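PDB 4IQN: putative cytoplasmic protein from Salmonella enterica subsp. enterica serovar Typhimurium, which is of unknown function and belongs to the uncharacterised DUF5066 family. Local coordinates for residues Arg36-Arg41 and Val86-Ser91; Pro123-Ile128 and Phe137-Glu142. All coordinates share one frame; numbering follows the deposited sequence.

Interaction 1. Residues Arg36-Arg41 and Val86-Ser91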
# COMPACT_ATOMS: atom_id res chain seq x y z
N ARG A 36 -12.90 -8.49 1.21
CA ARG A 36 -12.19 -8.93 0.02
C ARG A 36 -11.60 -7.67 -0.62
O ARG A 36 -11.97 -6.55 -0.25
CB ARG A 36 -13.16 -9.60 -0.95
CG ARG A 36 -13.84 -10.85 -0.38
CD ARG A 36 -13.01 -12.12 -0.50
NE ARG A 36 -12.83 -12.45 -1.91
CZ ARG A 36 -12.08 -13.44 -2.38
NH1 ARG A 36 -11.41 -14.23 -1.55
NH2 ARG A 36 -12.00 -13.62 -3.69
N VAL A 37 -10.69 -7.84 -1.57
CA VAL A 37 -10.16 -6.69 -2.31
C VAL A 37 -10.29 -6.95 -3.82
O VAL A 37 -10.08 -8.09 -4.28
CB VAL A 37 -8.69 -6.34 -1.88
CG1 VAL A 37 -7.80 -7.54 -2.00
CG2 VAL A 37 -8.15 -5.14 -2.67
N ARG A 38 -10.65 -5.92 -4.59
CA ARG A 38 -10.55 -6.03 -6.05
C ARG A 38 -9.17 -6.51 -6.49
O ARG A 38 -8.16 -6.10 -5.92
CB ARG A 38 -10.93 -4.71 -6.72
CG ARG A 38 -12.42 -4.40 -6.60
CD ARG A 38 -13.23 -5.27 -7.52
NE ARG A 38 -14.63 -4.83 -7.58
CZ ARG A 38 -15.07 -3.85 -8.36
NH1 ARG A 38 -14.23 -3.19 -9.14
NH2 ARG A 38 -16.37 -3.54 -8.35
N LYS A 39 -9.12 -7.41 -7.48
CA LYS A 39 -7.86 -7.95 -8.00
C LYS A 39 -7.15 -6.98 -8.94
O LYS A 39 -5.91 -6.96 -8.99
CB LYS A 39 -8.13 -9.28 -8.72
CG LYS A 39 -6.95 -10.01 -9.35
CD LYS A 39 -5.95 -10.58 -8.35
CE LYS A 39 -4.78 -11.32 -9.02
NZ LYS A 39 -5.10 -12.71 -9.41
N TYR A 40 -7.91 -6.17 -9.67
CA TYR A 40 -7.37 -5.33 -10.73
C TYR A 40 -7.63 -3.86 -10.52
O TYR A 40 -8.57 -3.46 -9.83
CB TYR A 40 -7.94 -5.78 -12.09
CG TYR A 40 -7.58 -7.21 -12.44
CD1 TYR A 40 -6.32 -7.53 -12.81
CD2 TYR A 40 -8.54 -8.25 -12.37
CE1 TYR A 40 -5.95 -8.82 -13.11
CE2 TYR A 40 -8.18 -9.56 -12.69
CZ TYR A 40 -6.87 -9.82 -13.06
OH TYR A 40 -6.45 -11.07 -13.37
N ARG A 41 -6.77 -3.03 -11.12
CA ARG A 41 -6.96 -1.61 -11.07
C ARG A 41 -8.22 -1.13 -11.82
O ARG A 41 -8.88 -0.16 -11.43
CB ARG A 41 -5.74 -0.92 -11.66
CG ARG A 41 -5.79 0.54 -11.29
CD ARG A 41 -4.50 1.10 -10.80
NE ARG A 41 -3.53 0.14 -10.37
CZ ARG A 41 -2.23 0.26 -10.64
NH1 ARG A 41 -1.78 1.32 -11.30
NH2 ARG A 41 -1.40 -0.68 -10.25
N VAL A 86 -16.10 -5.20 -0.10
CA VAL A 86 -15.06 -5.23 -1.09
C VAL A 86 -14.28 -3.92 -1.04
O VAL A 86 -14.87 -2.86 -1.15
CB VAL A 86 -15.63 -5.43 -2.52
CG1 VAL A 86 -14.51 -5.38 -3.56
CG2 VAL A 86 -16.37 -6.77 -2.62
N ILE A 87 -12.96 -4.03 -0.90
CA ILE A 87 -12.05 -2.88 -1.01
C ILE A 87 -11.80 -2.62 -2.48
O ILE A 87 -11.19 -3.44 -3.16
CB ILE A 87 -10.70 -3.16 -0.31
CG1 ILE A 87 -10.92 -3.47 1.18
CG2 ILE A 87 -9.79 -1.97 -0.49
CD1 ILE A 87 -9.70 -3.97 1.94
N HIS A 88 -12.30 -1.49 -2.97
CA HIS A 88 -12.10 -1.11 -4.38
C HIS A 88 -10.66 -0.61 -4.54
O HIS A 88 -10.06 -0.15 -3.58
CB HIS A 88 -13.11 -0.05 -4.79
CG HIS A 88 -14.50 -0.58 -4.92
ND1 HIS A 88 -15.19 -0.60 -6.11
CD2 HIS A 88 -15.31 -1.17 -4.01
CE1 HIS A 88 -16.38 -1.15 -5.92
NE2 HIS A 88 -16.47 -1.51 -4.65
N SER A 89 -10.11 -0.77 -5.73
CA SER A 89 -8.75 -0.37 -6.00
C SER A 89 -8.56 1.14 -5.85
O SER A 89 -9.43 1.94 -6.14
CB SER A 89 -8.24 -0.87 -7.39
OG SER A 89 -6.86 -0.47 -7.59
N TYR A 90 -7.37 1.51 -5.43
CA TYR A 90 -6.94 2.87 -5.44
C TYR A 90 -6.19 3.06 -6.75
O TYR A 90 -5.62 2.11 -7.29
CB TYR A 90 -5.97 3.07 -4.28
CG TYR A 90 -5.56 4.46 -3.95
CD1 TYR A 90 -6.31 5.23 -3.05
CD2 TYR A 90 -4.37 5.02 -4.49
CE1 TYR A 90 -5.93 6.52 -2.72
CE2 TYR A 90 -4.00 6.31 -4.17
CZ TYR A 90 -4.77 7.03 -3.27
OH TYR A 90 -4.42 8.27 -2.90
N SER A 91 -6.16 4.27 -7.24
CA SER A 91 -5.41 4.57 -8.47
C SER A 91 -4.55 5.77 -8.15
O SER A 91 -5.04 6.72 -7.57
CB SER A 91 -6.36 4.86 -9.64
OG SER A 91 -5.62 5.18 -10.83
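Two backbone hydrogen bonds join R36-R38 to V86-I87. I87 N donates to R36 O at 2.8 Å, nearly straight at 175°. R38 N donates to I87 O at 2.9 Å. V86 CA and V37 CA add CA-H...O contacts to R36 O and I87 O, so each carbonyl oxygen meets one N-H and one CA-H. This is parallel pairing, with R36 beside V86 and V37 beside I87. It forms one edge of a small mixed sheet in which strand 36-38 is central and strand 48-49 flanks it antiparallel.

Apolar contact is light. The V37 and I87 side chains cross obliquely, and V37 CG2, anti to the backbone N, lies 4.0 Å from I87 CB. R38 CG rests on V86 CG1 at 3.8 Å.

The R38 chain bends at chi2 (-75°) and runs beside H88, both pointing the same way. H88 CE1 sits over one face of the guanidinium, 3.4 Å from R38 NH2, with the two planes 46° apart. Their polar ends are held separately: R38 NH1 bonds P43 O and H88 NE2 bonds D82.

Past the strands, S89 CB packs on Y40 O at 3.6 Å. R41 CD lies 3.8 Å from Y90 O, while the R41 guanidinium pairs with E210.

Interaction 2. Residues Pro123-Ile128 and Phe137-Glu142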
# COMPACT_ATOMS: atom_id res chain seq x y z
N PRO A 123 -2.52 -4.37 -11.63
CA PRO A 123 -3.11 -4.91 -10.43
C PRO A 123 -3.73 -3.83 -9.58
O PRO A 123 -3.40 -2.65 -9.71
CB PRO A 123 -1.92 -5.50 -9.67
CG PRO A 123 -0.77 -4.68 -10.12
CD PRO A 123 -1.04 -4.35 -11.54
N ALA A 124 -4.64 -4.23 -8.70
CA ALA A 124 -5.20 -3.31 -7.72
C ALA A 124 -4.15 -2.78 -6.78
O ALA A 124 -3.12 -3.41 -6.63
CB ALA A 124 -6.29 -3.99 -6.91
N LEU A 125 -4.45 -1.65 -6.16
CA LEU A 125 -3.59 -1.03 -5.13
C LEU A 125 -4.43 -0.75 -3.91
O LEU A 125 -5.57 -0.37 -4.02
CB LEU A 125 -2.99 0.31 -5.61
CG LEU A 125 -2.18 0.25 -6.89
CD1 LEU A 125 -1.84 1.64 -7.42
CD2 LEU A 125 -0.92 -0.55 -6.63
N ILE A 126 -3.83 -0.93 -2.74
CA ILE A 126 -4.37 -0.44 -1.50
C ILE A 126 -3.43 0.62 -0.99
O ILE A 126 -2.22 0.33 -0.79
CB ILE A 126 -4.52 -1.56 -0.44
CG1 ILE A 126 -5.56 -2.62 -0.86
CG2 ILE A 126 -4.91 -0.99 0.91
CD1 ILE A 126 -5.66 -3.77 0.14
N ARG A 127 -3.95 1.81 -0.74
CA ARG A 127 -3.10 2.92 -0.27
C ARG A 127 -2.81 2.74 1.20
O ARG A 127 -3.70 2.46 1.99
CB ARG A 127 -3.79 4.26 -0.50
CG ARG A 127 -2.99 5.53 -0.21
CD ARG A 127 -1.75 5.61 -1.05
NE ARG A 127 -1.37 7.01 -1.24
CZ ARG A 127 -0.51 7.68 -0.47
NH1 ARG A 127 0.13 7.11 0.56
NH2 ARG A 127 -0.27 8.94 -0.77
N ILE A 128 -1.55 2.93 1.57
CA ILE A 128 -1.11 2.92 2.98
C ILE A 128 -0.66 4.34 3.33
O ILE A 128 0.04 4.99 2.54
CB ILE A 128 0.07 1.95 3.18
CG1 ILE A 128 -0.36 0.51 2.94
CG2 ILE A 128 0.74 2.10 4.57
CD1 ILE A 128 -1.33 -0.07 3.96
N PHE A 137 1.94 1.68 -1.22
CA PHE A 137 0.77 0.90 -1.66
C PHE A 137 1.04 -0.57 -1.40
O PHE A 137 2.16 -1.05 -1.49
CB PHE A 137 0.50 1.03 -3.16
CG PHE A 137 0.51 2.42 -3.69
CD1 PHE A 137 -0.65 3.18 -3.76
CD2 PHE A 137 1.68 2.98 -4.16
CE1 PHE A 137 -0.64 4.46 -4.24
CE2 PHE A 137 1.69 4.24 -4.67
CZ PHE A 137 0.54 5.01 -4.71
N ILE A 138 -0.01 -1.31 -1.08
CA ILE A 138 0.03 -2.71 -1.16
C ILE A 138 -0.30 -3.05 -2.61
O ILE A 138 -1.32 -2.56 -3.16
CB ILE A 138 -0.96 -3.39 -0.18
CG1 ILE A 138 -0.81 -2.84 1.25
CG2 ILE A 138 -0.72 -4.87 -0.15
CD1 ILE A 138 -1.83 -3.47 2.20
N TYR A 139 0.55 -3.86 -3.21
CA TYR A 139 0.49 -4.18 -4.65
C TYR A 139 -0.22 -5.50 -4.79
O TYR A 139 0.35 -6.54 -4.48
CB TYR A 139 1.93 -4.27 -5.21
CG TYR A 139 2.06 -4.00 -6.67
CD1 TYR A 139 1.74 -2.75 -7.21
CD2 TYR A 139 2.53 -4.97 -7.55
CE1 TYR A 139 1.86 -2.49 -8.58
CE2 TYR A 139 2.66 -4.71 -8.94
CZ TYR A 139 2.32 -3.47 -9.44
OH TYR A 139 2.44 -3.20 -10.82
N ILE A 140 -1.49 -5.46 -5.25
CA ILE A 140 -2.33 -6.64 -5.18
C ILE A 140 -2.12 -7.57 -6.39
O ILE A 140 -2.84 -7.48 -7.38
CB ILE A 140 -3.80 -6.24 -5.06
CG1 ILE A 140 -4.03 -5.25 -3.93
CG2 ILE A 140 -4.70 -7.48 -4.89
CD1 ILE A 140 -3.63 -5.71 -2.52
N THR A 141 -1.10 -8.41 -6.32
CA THR A 141 -0.77 -9.35 -7.36
C THR A 141 -1.05 -10.73 -6.80
O THR A 141 -2.19 -11.20 -6.88
CB THR A 141 0.68 -9.19 -7.81
OG1 THR A 141 1.50 -9.12 -6.66
CG2 THR A 141 0.84 -7.92 -8.59
N GLU A 142 -0.07 -11.35 -6.17
CA GLU A 142 -0.23 -12.72 -5.66
C GLU A 142 0.31 -12.71 -4.25
O GLU A 142 1.30 -12.02 -3.97
CB GLU A 142 0.54 -13.74 -6.51
CG GLU A 142 0.16 -13.83 -7.98
CD GLU A 142 -1.29 -14.32 -8.20
OE1 GLU A 142 -1.79 -15.07 -7.33
OE2 GLU A 142 -1.93 -13.97 -9.23
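I126 O takes the shortest hydrogen bond of this contact, from I138 N at 2.8 Å, with the donor in the carbonyl plane. F137 CA adds a CA-H...O contact to the same oxygen at 3.2 Å. I126 N returns a bond to I138 O, which makes I126 and I138 an antiparallel hydrogen-bonded pair. The strands are the two arms of a beta hairpin, 124-128 and 135-140, at one edge of a four-stranded antiparallel sheet. Their short axes run at 163°. I140 N also donates to A124 O, nearer the open end of the hairpin.

One face of the sheet carries A124, I126, I138 and I140. I126 and I138 lie side by side, pointing the same way, and their CB atoms are 4.0 Å apart. I126 CD1 also meets I140 CD1, where the two side chains cross. I128 CG1 reaches I138 CG1 at 3.8 Å. This face is wholly aliphatic between the two strands.

The other face carries L125, R127, F137 and Y139. L125 sends CD1 over one face of the F137 ring, offset toward the rim. Its other branch, CD2, touches Y139 CD1 at 3.5 Å. R127 bends at chi2, which brings CD to F137 CE1 at 3.6 Å. The guanidinium and ring planes are 60° apart. R127 NH1 bonds I128 O, and NE forms a salt bridge with E95. The Y139 hydroxyl is hydrogen-bonded to E210, while helix 190-207 packs on Y139 through L206 and L207.

P123 gives a CH-pi contact: its CG lies over the Y139 ring, 3.7 Å from the centroid and 25° off the normal.

In the fold
Interaction 2 is a buried contact near the centre of the chain, whereas interaction 1 is partly buried and lies farther out. Both rest on backbone pairing, parallel in interaction 1 and antiparallel in interaction 2. Their side chains differ: arginine, histidine and serine take a large share in the first, and aliphatic and aromatic groups dominate the second. The two sites touch, with centres 8 Å apart. R41 NH2 probably bonds P123 O, Y90 N probably bonds L125 O, and S89 OG bonds L125 N. The loop residues after strands 36-38 and 86-87 therefore meet strand 124-128. E210 serves both, through a salt bridge to R41 and a hydrogen bond to Y139 OH.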